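PDB 4HBK: aldo-keto reductase family 1, member B4 (Aldose reductase) from Schistosoma japonicum, which probably reduces aldehydes, sugars among them, to the corresponding alcohols with NADPH as hydride donor. Local coordinates for residues W145-K150 with S333-Y338. Numbering follows the deposited sequence.
Sequences WPVPLK and SGHQEY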
# COMPACT_ATOMS: atom_id res chain seq x y z
N TRP A 145 8.02 -1.66 6.52
CA TRP A 145 9.23 -2.34 6.04
C TRP A 145 9.59 -3.41 7.05
O TRP A 145 9.17 -3.33 8.21
CB TRP A 145 10.41 -1.35 5.91
CG TRP A 145 10.29 -0.38 4.77
CD1 TRP A 145 9.75 0.87 4.81
CD2 TRP A 145 10.71 -0.59 3.41
NE1 TRP A 145 9.81 1.46 3.56
CE2 TRP A 145 10.39 0.59 2.69
CE3 TRP A 145 11.33 -1.64 2.75
CZ2 TRP A 145 10.66 0.72 1.32
CZ3 TRP A 145 11.59 -1.51 1.39
CH2 TRP A 145 11.25 -0.34 0.69
N PRO A 146 10.36 -4.43 6.63
CA PRO A 146 10.98 -5.43 7.52
C PRO A 146 12.29 -4.96 8.18
O PRO A 146 12.97 -5.76 8.85
CB PRO A 146 11.28 -6.61 6.59
CG PRO A 146 11.04 -6.11 5.17
CD PRO A 146 10.66 -4.67 5.21
N VAL A 147 12.64 -3.69 7.99
CA VAL A 147 13.92 -3.17 8.49
C VAL A 147 13.74 -2.10 9.58
O VAL A 147 13.44 -0.95 9.29
CB VAL A 147 14.76 -2.55 7.36
CG1 VAL A 147 16.04 -1.91 7.92
CG2 VAL A 147 15.09 -3.61 6.30
N PRO A 148 13.92 -2.49 10.85
CA PRO A 148 13.72 -1.49 11.90
C PRO A 148 14.84 -0.45 11.93
O PRO A 148 15.97 -0.74 11.55
CB PRO A 148 13.71 -2.33 13.20
CG PRO A 148 14.36 -3.61 12.83
CD PRO A 148 14.09 -3.85 11.38
N LEU A 149 14.50 0.76 12.36
CA LEU A 149 15.43 1.88 12.46
C LEU A 149 15.41 2.37 13.90
O LEU A 149 14.41 2.18 14.61
CB LEU A 149 14.98 3.01 11.53
CG LEU A 149 15.62 3.11 10.14
CD1 LEU A 149 16.07 1.78 9.59
CD2 LEU A 149 14.67 3.79 9.17
N LYS A 150 16.50 2.99 14.33
CA LYS A 150 16.62 3.44 15.72
C LYS A 150 15.48 4.38 16.11
O LYS A 150 15.16 5.33 15.40
CB LYS A 150 17.97 4.12 15.96
CG LYS A 150 18.21 4.56 17.40
CD LYS A 150 19.56 5.26 17.58
CE LYS A 150 19.53 6.70 17.07
NZ LYS A 150 18.88 7.63 18.05
N SER A 333 20.23 -1.69 2.77
CA SER A 333 20.67 -2.95 2.17
C SER A 333 21.64 -3.69 3.05
O SER A 333 21.96 -4.84 2.79
CB SER A 333 21.29 -2.71 0.78
OG SER A 333 22.48 -1.95 0.86
N GLY A 334 22.11 -3.04 4.10
CA GLY A 334 23.09 -3.66 4.97
C GLY A 334 22.44 -4.45 6.09
O GLY A 334 23.11 -5.19 6.80
N HIS A 335 21.13 -4.29 6.24
CA HIS A 335 20.43 -4.94 7.34
C HIS A 335 20.18 -6.40 7.04
O HIS A 335 19.94 -6.78 5.89
CB HIS A 335 19.10 -4.25 7.63
CG HIS A 335 18.52 -4.60 8.96
ND1 HIS A 335 17.69 -5.68 9.14
CD2 HIS A 335 18.63 -4.00 10.17
CE1 HIS A 335 17.31 -5.73 10.41
NE2 HIS A 335 17.88 -4.73 11.06
N GLN A 336 20.24 -7.21 8.09
CA GLN A 336 19.90 -8.62 8.03
C GLN A 336 18.58 -8.86 7.30
O GLN A 336 18.45 -9.82 6.53
CB GLN A 336 19.81 -9.17 9.46
CG GLN A 336 19.38 -10.62 9.54
CD GLN A 336 20.52 -11.57 9.23
OE1 GLN A 336 20.30 -12.72 8.84
NE2 GLN A 336 21.74 -11.10 9.43
N GLU A 337 17.59 -8.00 7.53
CA GLU A 337 16.26 -8.24 6.97
C GLU A 337 15.96 -7.37 5.75
O GLU A 337 14.80 -7.17 5.40
CB GLU A 337 15.16 -8.03 8.02
CG GLU A 337 15.26 -8.95 9.22
CD GLU A 337 15.09 -10.40 8.82
OE1 GLU A 337 14.50 -10.65 7.75
OE2 GLU A 337 15.56 -11.28 9.56
N TYR A 338 16.99 -6.83 5.11
CA TYR A 338 16.76 -6.12 3.86
C TYR A 338 16.08 -7.11 2.93
O TYR A 338 16.56 -8.22 2.77
CB TYR A 338 18.07 -5.61 3.27
CG TYR A 338 17.90 -4.96 1.93
CD1 TYR A 338 17.33 -3.69 1.82
CD2 TYR A 338 18.31 -5.60 0.76
CE1 TYR A 338 17.17 -3.10 0.59
CE2 TYR A 338 18.15 -5.01 -0.47
CZ TYR A 338 17.57 -3.76 -0.55
OH TYR A 338 17.41 -3.16 -1.77
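H335 and V147 share the largest part of this meeting between the loop that follows strand 138-143 and the C-terminal loop. At its root, H335 CB lies 3.9 Å from V147 CG1. One atom further out, H335 CG sits 3.8 Å from V147 CG1. That methyl lies over one face of the ring, 4.2 Å from its centroid, a CH-pi contact. CG of the histidine stands anti to its own backbone nitrogen (chi1 -163°), and this turns the ring back beside the following residues: ND1 accepts the N-H of E337 across 2.8 Å, a nearly straight bond (168°) with the donor tilted modestly from the ring plane. At the far end CE1 and NE2 meet P148, whose CD comes obliquely to within 3.9 Å of CE1, while NE2 is hydrogen-bonded to the carbonyl of D167. Both ring nitrogens are thus engaged, which fixes the ring's rotation.

The other valine methyl, CG2, reaches the H335-Y338 type I turn itself, 3.7 Å from E337 O. P146 borders the same carbonyl with CB and CG. P146 O, which accepts a hydrogen bond from H171 NE2, packs 3.3 Å from E337 CB; the glutamate then bends away to a salt bridge with R198.

No hydrogen bond joins the two segments. The C-terminal loop of this (β/α)8 barrel therefore rests by van der Waals packing, carbon on carbon and carbon on carbonyl oxygen, on the residues just beyond the predicted substrate-binding H144, while the polar ends of H335 and E337 find their partners in the turn, in D167 and in R198.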